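Local coordinates for flagellar motor switch protein FliG (PDB 5WUJ) that forms part of the flagellar switch complex, which contacts motor components that set the direction of rotation, and is required for flagellum synthesis and motility, at residues 10-15 / 62-67; 14-19 / 41-46; 82-87 / 98-103. All blocks are in the same frame, centred on the assembly; numbering follows the deposited sequence.

Contact 1: residues 10-15 / 62-67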
loop_
_atom_site.group_PDB
_atom_site.type_symbol
_atom_site.label_atom_id
_atom_site.label_comp_id
_atom_site.label_asym_id
_atom_site.label_seq_id
_atom_site.Cartn_x
_atom_site.Cartn_y
_atom_site.Cartn_z
ATOM N N LEU B 10 6.411 -5.799 11.002
ATOM C CA LEU B 10 4.962 -5.775 10.855
ATOM C C LEU B 10 4.483 -7.079 10.227
ATOM O O LEU B 10 5.018 -7.525 9.212
ATOM C CB LEU B 10 4.522 -4.599 9.986
ATOM C CG LEU B 10 4.644 -3.195 10.560
ATOM C CD1 LEU B 10 4.259 -2.213 9.472
ATOM C CD2 LEU B 10 3.768 -3.024 11.803
ATOM N N SER B 11 3.485 -7.700 10.833
ATOM C CA SER B 11 2.869 -8.817 10.149
ATOM C C SER B 11 2.109 -8.311 8.930
ATOM O O SER B 11 1.851 -7.106 8.764
ATOM C CB SER B 11 1.930 -9.566 11.083
ATOM O OG SER B 11 2.679 -10.151 12.130
ATOM N N MET B 12 1.753 -9.251 8.058
ATOM C CA MET B 12 0.973 -8.892 6.882
ATOM C C MET B 12 -0.386 -8.316 7.288
ATOM O O MET B 12 -0.897 -7.383 6.655
ATOM C CB MET B 12 0.832 -10.119 5.977
ATOM C CG MET B 12 0.005 -9.889 4.731
ATOM S SD MET B 12 0.601 -8.486 3.745
ATOM C CE MET B 12 2.000 -9.203 2.899
ATOM N N SER B 13 -0.956 -8.835 8.376
ATOM C CA SER B 13 -2.218 -8.319 8.895
ATOM C C SER B 13 -2.065 -6.893 9.417
ATOM O O SER B 13 -2.965 -6.063 9.251
ATOM C CB SER B 13 -2.743 -9.262 9.993
ATOM O OG SER B 13 -3.489 -8.582 10.987
ATOM N N GLU B 14 -0.934 -6.591 10.055
ATOM C CA GLU B 14 -0.647 -5.217 10.478
ATOM C C GLU B 14 -0.483 -4.285 9.289
ATOM O O GLU B 14 -0.973 -3.147 9.312
ATOM C CB GLU B 14 0.610 -5.189 11.341
ATOM C CG GLU B 14 0.503 -6.166 12.506
ATOM C CD GLU B 14 1.631 -6.028 13.477
ATOM O OE1 GLU B 14 2.741 -6.528 13.181
ATOM O OE2 GLU B 14 1.398 -5.424 14.539
ATOM N N LYS B 15 0.218 -4.742 8.250
ATOM C CA LYS B 15 0.352 -3.945 7.034
ATOM C C LYS B 15 -1.008 -3.670 6.414
ATOM O O LYS B 15 -1.263 -2.565 5.920
ATOM C CB LYS B 15 1.244 -4.661 6.029
ATOM C CG LYS B 15 2.669 -4.935 6.531
ATOM C CD LYS B 15 3.580 -5.186 5.357
ATOM C CE LYS B 15 4.969 -5.582 5.764
ATOM N NZ LYS B 15 5.354 -6.796 5.001
ATOM N N LEU B 62 2.117 1.419 1.655
ATOM C CA LEU B 62 1.407 1.666 0.402
ATOM C C LEU B 62 2.270 1.315 -0.800
ATOM O O LEU B 62 1.784 0.739 -1.781
ATOM C CB LEU B 62 0.980 3.129 0.313
ATOM C CG LEU B 62 -0.103 3.564 1.266
ATOM C CD1 LEU B 62 -0.591 4.963 0.881
ATOM C CD2 LEU B 62 -1.233 2.533 1.290
ATOM N N GLU B 63 3.554 1.667 -0.748
ATOM C CA GLU B 63 4.437 1.336 -1.861
ATOM C C GLU B 63 4.531 -0.171 -2.046
ATOM O O GLU B 63 4.614 -0.668 -3.178
ATOM C CB GLU B 63 5.828 1.921 -1.631
ATOM C CG GLU B 63 5.931 3.412 -1.876
ATOM C CD GLU B 63 7.372 3.851 -2.075
ATOM O OE1 GLU B 63 8.281 3.018 -1.833
ATOM O OE2 GLU B 63 7.592 5.016 -2.484
ATOM N N GLU B 64 4.545 -0.909 -0.937
ATOM C CA GLU B 64 4.577 -2.362 -1.024
ATOM C C GLU B 64 3.318 -2.886 -1.707
ATOM O O GLU B 64 3.392 -3.734 -2.606
ATOM C CB GLU B 64 4.738 -2.946 0.378
ATOM C CG GLU B 64 4.907 -4.443 0.447
ATOM C CD GLU B 64 5.219 -4.917 1.866
ATOM O OE1 GLU B 64 4.860 -6.067 2.196
ATOM O OE2 GLU B 64 5.813 -4.141 2.651
ATOM N N PHE B 65 2.154 -2.364 -1.322
ATOM C CA PHE B 65 0.910 -2.819 -1.935
ATOM C C PHE B 65 0.754 -2.302 -3.359
ATOM O O PHE B 65 0.189 -3.005 -4.201
ATOM C CB PHE B 65 -0.274 -2.400 -1.084
ATOM C CG PHE B 65 -0.553 -3.366 0.017
ATOM C CD1 PHE B 65 -1.284 -4.512 -0.228
ATOM C CD2 PHE B 65 -0.058 -3.144 1.291
ATOM C CE1 PHE B 65 -1.531 -5.428 0.791
ATOM C CE2 PHE B 65 -0.312 -4.054 2.317
ATOM C CZ PHE B 65 -1.035 -5.193 2.062
ATOM N N PHE B 66 1.259 -1.092 -3.645
ATOM C CA PHE B 66 1.296 -0.602 -5.021
ATOM C C PHE B 66 2.015 -1.592 -5.933
ATOM O O PHE B 66 1.529 -1.913 -7.025
ATOM C CB PHE B 66 1.980 0.773 -5.068
ATOM C CG PHE B 66 1.800 1.498 -6.360
ATOM C CD1 PHE B 66 0.526 1.876 -6.786
ATOM C CD2 PHE B 66 2.888 1.794 -7.156
ATOM C CE1 PHE B 66 0.356 2.554 -7.992
ATOM C CE2 PHE B 66 2.732 2.464 -8.365
ATOM C CZ PHE B 66 1.463 2.848 -8.785
ATOM N N ALA B 67 3.160 -2.116 -5.489
ATOM C CA ALA B 67 3.886 -3.064 -6.326
ATOM C C ALA B 67 3.099 -4.360 -6.505
ATOM O O ALA B 67 3.101 -4.946 -7.593
ATOM C CB ALA B 67 5.263 -3.330 -5.736
#
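Lys-15 and Glu-64 bring their side chains together at about a right angle. NZ of Lys-15 donates to OE1 of Glu-64 at 2.9 Å, using the syn lone pair of that oxygen, and the pair is a salt bridge. OE2 of Glu-64 stays 3.6 Å from NZ of Lys-15, so one oxygen carries the bond. Glu-64 starts with CG anti to its backbone N (chi1 -175°); the chain beyond is extended and carries the carboxylate out to the lysine. Long, flexible residues suit this partly exposed place, where they span a gap between backbones whose nearest CA atoms, of Lys-15 and Leu-62, are 8.8 Å apart.

The contact joins the start of helix 12-23 to the middle of helix 55-71 within the all-helical N-terminal domain of FliG. Beside the ion pair, CE2 of Phe-65 lies 4.1 Å from CB of Lys-15, and the backbone O of Lys-15 comes to the ring obliquely. CZ of Phe-65 meets SD of Met-12 at 4.0 Å. That sulfur is 60° off the ring normal and 5.2 Å from the centroid of the Phe-65 ring, in a Met-aromatic contact. Phe-65 continues inward onto Ile-16 and Leu-19. Ser-11 occupies the N-cap of helix 12-23, but its hydroxyl makes no capping bond; its backbone N-H goes to the anti lone pair of OE1 of Glu-14 (N to OE1 2.7 Å), only the return half of a capping box. Just there, the backbone N of Met-12 bonds to an acidic side chain of another protein, consistent with the binding of the MS-ring protein FliF known for this domain.

Contact 2: residues 14-19 / 41-46; sequences EKIAIL and TEISKQ
Ala-17 sets its CB directly against CB of Gln-46, 3.5 Å away, and the same methyl lies 3.9 Å from the backbone O of Ile-43. Glutamine suits this place because its CB packs on Ala-17 while its amide lies between Glu-14 of the other helix and Glu-42 of its own. A side chain of one carbon lets the backbones come this close: the CA atoms of Ala-17 and Ile-43 are 5.7 Å apart. On one flank of the alanine the packing stays wholly apolar, as CG2 of Ile-16 touches CD1 of Ile-43 at 3.7 Å. These branched side chains are buried, with Ile-43 also lying on Leu-20 and Leu-35 and Ile-16 meeting the ring of Phe-65.

Helices 12-23 and 37-50 are thereby joined in the helical N-terminal domain of FliG. Over these segments their axes cross at -64° and approach to 8.6 Å, a steep crossing that confines the close packing to few residues.

Toward Glu-14 the fit is looser and more polar. CG of Glu-14 lies against the amide end of Gln-46, but as modelled OE2 of Glu-14 stays 3.7 Å from OE1 of Gln-46 and no hydrogen bond joins them; the carboxylate and amide planes stand 78° apart. The other carboxylate oxygen, OE1 of Glu-14, is held by the backbone N of Ser-11. Gln-46 is bent at chi2 (-60°), and its NE2 makes a weak bond of 3.3 Å to OE1 of Glu-42, one turn earlier on its own helix. NE2 also lies close to NZ of Lys-45, donor against donor, so the orientation of the amide is uncertain. NZ of the exposed Lys-45 reaches the same OE1 of Glu-42 in a salt bridge of 3.2 Å.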
loop_
_atom_site.group_PDB
_atom_site.type_symbol
_atom_site.label_atom_id
_atom_site.label_comp_id
_atom_site.label_asym_id
_atom_site.label_seq_id
_atom_site.Cartn_x
_atom_site.Cartn_y
_atom_site.Cartn_z
ATOM N N GLU B 14 -0.934 -6.591 10.055
ATOM C CA GLU B 14 -0.647 -5.217 10.478
ATOM C C GLU B 14 -0.483 -4.285 9.289
ATOM O O GLU B 14 -0.973 -3.147 9.312
ATOM C CB GLU B 14 0.610 -5.189 11.341
ATOM C CG GLU B 14 0.503 -6.166 12.506
ATOM C CD GLU B 14 1.631 -6.028 13.477
ATOM O OE1 GLU B 14 2.741 -6.528 13.181
ATOM O OE2 GLU B 14 1.398 -5.424 14.539
ATOM N N LYS B 15 0.218 -4.742 8.250
ATOM C CA LYS B 15 0.352 -3.945 7.034
ATOM C C LYS B 15 -1.008 -3.670 6.414
ATOM O O LYS B 15 -1.263 -2.565 5.920
ATOM C CB LYS B 15 1.244 -4.661 6.029
ATOM C CG LYS B 15 2.669 -4.935 6.531
ATOM C CD LYS B 15 3.580 -5.186 5.357
ATOM C CE LYS B 15 4.969 -5.582 5.764
ATOM N NZ LYS B 15 5.354 -6.796 5.001
ATOM N N ILE B 16 -1.905 -4.658 6.446
ATOM C CA ILE B 16 -3.217 -4.470 5.831
ATOM C C ILE B 16 -4.030 -3.445 6.610
ATOM O O ILE B 16 -4.683 -2.583 6.019
ATOM C CB ILE B 16 -3.944 -5.820 5.715
ATOM C CG1 ILE B 16 -3.345 -6.653 4.580
ATOM C CG2 ILE B 16 -5.440 -5.617 5.530
ATOM C CD1 ILE B 16 -3.656 -8.167 4.702
ATOM N N ALA B 17 -3.987 -3.498 7.947
ATOM C CA ALA B 17 -4.687 -2.486 8.737
ATOM C C ALA B 17 -4.091 -1.104 8.509
ATOM O O ALA B 17 -4.827 -0.108 8.415
ATOM C CB ALA B 17 -4.638 -2.844 10.221
ATOM N N ILE B 18 -2.760 -1.020 8.395
ATOM C CA ILE B 18 -2.141 0.270 8.097
ATOM C C ILE B 18 -2.590 0.770 6.725
ATOM O O ILE B 18 -2.894 1.957 6.549
ATOM C CB ILE B 18 -0.605 0.176 8.213
ATOM C CG1 ILE B 18 -0.191 0.266 9.688
ATOM C CG2 ILE B 18 0.074 1.290 7.438
ATOM C CD1 ILE B 18 1.108 -0.453 10.002
ATOM N N LEU B 19 -2.663 -0.121 5.734
ATOM C CA LEU B 19 -3.239 0.291 4.453
ATOM C C LEU B 19 -4.671 0.787 4.642
ATOM O O LEU B 19 -5.040 1.855 4.135
ATOM C CB LEU B 19 -3.184 -0.866 3.445
ATOM C CG LEU B 19 -3.724 -0.657 2.024
ATOM C CD1 LEU B 19 -3.103 -1.688 1.134
ATOM C CD2 LEU B 19 -5.242 -0.790 1.942
ATOM N N THR B 41 -12.228 -9.428 12.904
ATOM C CA THR B 41 -11.762 -9.251 14.275
ATOM C C THR B 41 -10.282 -8.899 14.316
ATOM O O THR B 41 -9.875 -7.961 15.012
ATOM C CB THR B 41 -12.020 -10.520 15.088
ATOM O OG1 THR B 41 -13.414 -10.845 15.015
ATOM C CG2 THR B 41 -11.621 -10.298 16.533
ATOM N N GLU B 42 -9.457 -9.663 13.593
ATOM C CA GLU B 42 -8.018 -9.416 13.599
ATOM C C GLU B 42 -7.687 -8.058 12.988
ATOM O O GLU B 42 -6.877 -7.306 13.539
ATOM C CB GLU B 42 -7.290 -10.537 12.854
ATOM C CG GLU B 42 -5.769 -10.423 12.890
ATOM C CD GLU B 42 -5.197 -10.634 14.282
ATOM O OE1 GLU B 42 -4.096 -10.110 14.554
ATOM O OE2 GLU B 42 -5.847 -11.322 15.105
ATOM N N ILE B 43 -8.327 -7.709 11.871
ATOM C CA ILE B 43 -7.973 -6.469 11.191
ATOM C C ILE B 43 -8.467 -5.263 11.982
ATOM O O ILE B 43 -7.732 -4.283 12.169
ATOM C CB ILE B 43 -8.514 -6.496 9.748
ATOM C CG1 ILE B 43 -7.653 -7.436 8.908
ATOM C CG2 ILE B 43 -8.503 -5.101 9.137
ATOM C CD1 ILE B 43 -8.037 -7.482 7.442
ATOM N N SER B 44 -9.706 -5.329 12.486
ATOM C CA SER B 44 -10.246 -4.280 13.351
ATOM C C SER B 44 -9.347 -4.034 14.552
ATOM O O SER B 44 -9.142 -2.882 14.963
ATOM C CB SER B 44 -11.648 -4.666 13.837
ATOM O OG SER B 44 -12.552 -4.735 12.753
ATOM N N LYS B 45 -8.825 -5.110 15.139
ATOM C CA LYS B 45 -7.954 -4.975 16.299
ATOM C C LYS B 45 -6.704 -4.173 15.959
ATOM O O LYS B 45 -6.269 -3.326 16.747
ATOM C CB LYS B 45 -7.586 -6.358 16.828
ATOM C CG LYS B 45 -6.702 -6.356 18.055
ATOM C CD LYS B 45 -6.504 -7.775 18.579
ATOM C CE LYS B 45 -5.028 -8.127 18.694
ATOM N NZ LYS B 45 -4.525 -8.854 17.497
ATOM N N GLN B 46 -6.115 -4.424 14.786
ATOM C CA GLN B 46 -4.888 -3.728 14.418
ATOM C C GLN B 46 -5.149 -2.287 13.980
ATOM O O GLN B 46 -4.294 -1.418 14.181
ATOM C CB GLN B 46 -4.167 -4.506 13.317
ATOM C CG GLN B 46 -3.799 -5.936 13.694
ATOM C CD GLN B 46 -2.873 -6.016 14.907
ATOM O OE1 GLN B 46 -2.204 -5.038 15.270
ATOM N NE2 GLN B 46 -2.822 -7.191 15.532
#

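Contact 3: residues 82-87 / 98-103; sequences YARELL and KVMDKL
The backbone N of Leu-103 bonds to O of Val-99 at 2.7 Å; this i to i+4 spacing puts the two side chains on the same face, toward Leu-87. CD1 of Leu-87 is the shared meeting point: it touches CG1 of Val-99 at 3.5 Å, SD of Met-100 at 3.7 Å and CD2 of Leu-103 at 4.0 Å. Leu-87 crosses Val-99 at about a right angle. CB of Ala-83, one turn before Leu-87, rests on the same CD2 of Leu-103 at 3.8 Å, its methyl fitting against the ends of Leu-103 and Met-100.

Helices 79-91 and 93-104 form an antiparallel helical hairpin, the last two helices of this N-terminal domain construct, with segment axes at 155°. Met-100, the one buried residue among those that touch, suits the interface because its unbranched chain can fold. Bent at chi2 and chi3, it places SD 3.6 Å from CA of Arg-84 and lays CE over one face of the guanidinium, 3.9 Å from NE of Arg-84. The two side chains cross at about a right angle, and NH1 of Arg-84 has its salt bridge with Glu-81 on its own helix.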
loop_
_atom_site.group_PDB
_atom_site.type_symbol
_atom_site.label_atom_id
_atom_site.label_comp_id
_atom_site.label_asym_id
_atom_site.label_seq_id
_atom_site.Cartn_x
_atom_site.Cartn_y
_atom_site.Cartn_z
ATOM N N TYR B 82 5.464 3.830 -10.684
ATOM C CA TYR B 82 5.955 2.494 -10.386
ATOM C C TYR B 82 7.408 2.339 -10.827
ATOM O O TYR B 82 8.253 1.829 -10.072
ATOM C CB TYR B 82 5.058 1.446 -11.064
ATOM C CG TYR B 82 5.532 0.034 -10.836
ATOM C CD1 TYR B 82 5.678 -0.470 -9.545
ATOM C CD2 TYR B 82 5.854 -0.797 -11.904
ATOM C CE1 TYR B 82 6.118 -1.770 -9.324
ATOM C CE2 TYR B 82 6.290 -2.093 -11.690
ATOM C CZ TYR B 82 6.421 -2.572 -10.399
ATOM O OH TYR B 82 6.862 -3.857 -10.187
ATOM N N ALA B 83 7.715 2.757 -12.059
ATOM C CA ALA B 83 9.106 2.776 -12.518
ATOM C C ALA B 83 9.991 3.582 -11.572
ATOM O O ALA B 83 11.087 3.141 -11.198
ATOM C CB ALA B 83 9.179 3.355 -13.930
ATOM N N ARG B 84 9.518 4.762 -11.169
ATOM C CA ARG B 84 10.297 5.630 -10.290
ATOM C C ARG B 84 10.635 4.929 -8.978
ATOM O O ARG B 84 11.768 5.021 -8.490
ATOM C CB ARG B 84 9.507 6.918 -10.043
ATOM C CG ARG B 84 10.282 8.084 -9.466
ATOM C CD ARG B 84 9.339 9.276 -9.241
ATOM N NE ARG B 84 9.036 9.997 -10.481
ATOM C CZ ARG B 84 7.825 10.096 -11.042
ATOM N NH1 ARG B 84 6.761 9.519 -10.486
ATOM N NH2 ARG B 84 7.673 10.782 -12.176
ATOM N N GLU B 85 9.663 4.216 -8.395
ATOM C CA GLU B 85 9.917 3.461 -7.168
ATOM C C GLU B 85 10.870 2.300 -7.416
ATOM O O GLU B 85 11.788 2.062 -6.623
ATOM C CB GLU B 85 8.606 2.933 -6.588
ATOM C CG GLU B 85 7.662 4.018 -6.113
ATOM C CD GLU B 85 6.277 3.479 -5.751
ATOM O OE1 GLU B 85 6.115 2.243 -5.648
ATOM O OE2 GLU B 85 5.351 4.296 -5.579
ATOM N N LEU B 86 10.656 1.566 -8.510
ATOM C CA LEU B 86 11.527 0.442 -8.847
ATOM C C LEU B 86 12.974 0.894 -9.053
ATOM O O LEU B 86 13.910 0.300 -8.499
ATOM C CB LEU B 86 11.004 -0.242 -10.104
ATOM C CG LEU B 86 11.857 -1.377 -10.669
ATOM C CD1 LEU B 86 11.920 -2.530 -9.671
ATOM C CD2 LEU B 86 11.296 -1.857 -12.005
ATOM N N LEU B 87 13.179 1.925 -9.881
ATOM C CA LEU B 87 14.539 2.359 -10.201
ATOM C C LEU B 87 15.232 2.952 -8.983
ATOM O O LEU B 87 16.444 2.774 -8.805
ATOM C CB LEU B 87 14.508 3.368 -11.343
ATOM C CG LEU B 87 14.010 2.733 -12.638
ATOM C CD1 LEU B 87 13.430 3.769 -13.592
ATOM C CD2 LEU B 87 15.122 1.934 -13.308
ATOM N N LYS B 98 18.114 10.022 -13.634
ATOM C CA LYS B 98 18.582 10.149 -15.013
ATOM C C LYS B 98 17.890 9.138 -15.916
ATOM O O LYS B 98 17.540 9.457 -17.059
ATOM C CB LYS B 98 20.113 10.032 -15.088
ATOM C CG LYS B 98 20.812 10.871 -14.018
ATOM C CD LYS B 98 22.299 10.576 -13.868
ATOM C CE LYS B 98 23.007 10.419 -15.193
ATOM N NZ LYS B 98 24.418 10.874 -15.072
ATOM N N VAL B 99 17.651 7.920 -15.413
ATOM C CA VAL B 99 16.793 6.986 -16.142
ATOM C C VAL B 99 15.387 7.563 -16.288
ATOM O O VAL B 99 14.808 7.565 -17.383
ATOM C CB VAL B 99 16.760 5.614 -15.453
ATOM C CG1 VAL B 99 15.694 4.722 -16.103
ATOM C CG2 VAL B 99 18.141 4.957 -15.538
ATOM N N MET B 100 14.839 8.098 -15.193
ATOM C CA MET B 100 13.467 8.593 -15.230
ATOM C C MET B 100 13.292 9.700 -16.266
ATOM O O MET B 100 12.304 9.707 -17.010
ATOM C CB MET B 100 13.036 9.078 -13.847
ATOM C CG MET B 100 12.750 7.923 -12.909
ATOM S SD MET B 100 11.408 6.879 -13.513
ATOM C CE MET B 100 10.144 8.134 -13.772
ATOM N N ASP B 101 14.248 10.628 -16.347
ATOM C CA ASP B 101 14.167 11.669 -17.367
ATOM C C ASP B 101 14.153 11.064 -18.769
ATOM O O ASP B 101 13.341 11.458 -19.613
ATOM C CB ASP B 101 15.316 12.666 -17.212
ATOM C CG ASP B 101 15.188 13.511 -15.956
ATOM O OD1 ASP B 101 14.047 13.751 -15.498
ATOM O OD2 ASP B 101 16.234 13.958 -15.448
ATOM N N LYS B 102 15.028 10.089 -19.032
ATOM C CA LYS B 102 14.987 9.425 -20.332
ATOM C C LYS B 102 13.710 8.611 -20.496
ATOM O O LYS B 102 13.214 8.463 -21.618
ATOM C CB LYS B 102 16.222 8.538 -20.535
ATOM C CG LYS B 102 17.477 9.305 -20.914
ATOM C CD LYS B 102 18.166 8.695 -22.129
ATOM C CE LYS B 102 19.414 9.487 -22.510
ATOM N NZ LYS B 102 19.913 9.215 -23.894
ATOM N N LEU B 103 13.147 8.112 -19.393
ATOM C CA LEU B 103 11.954 7.273 -19.470
ATOM C C LEU B 103 10.713 8.088 -19.815
ATOM O O LEU B 103 9.829 7.603 -20.534
ATOM C CB LEU B 103 11.754 6.532 -18.146
ATOM C CG LEU B 103 10.929 5.250 -18.129
ATOM C CD1 LEU B 103 11.184 4.409 -19.358
ATOM C CD2 LEU B 103 11.282 4.457 -16.892
#

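How the contacts relate
From the N terminus, helix 12-23 supplies the first segment of both contact 1 and contact 2. Contact 2 closes the shorter loop, back from helix 37-50; contact 1 closes the longer one from helix 55-71, which takes in helix 37-50 as well, and the two share Glu-14 and Lys-15. In space helix 12-23 lies between its two partners, with Phe-65 of contact 1 packing on Ile-16 and Leu-19 of contact 2. Contact 3 follows in series as a local hairpin at the C-terminal end. Phe-66 and Ala-67 meet Tyr-82, linking contact 1 to contact 3, whereas contacts 2 and 3 have centres about 32 Å apart and do not touch.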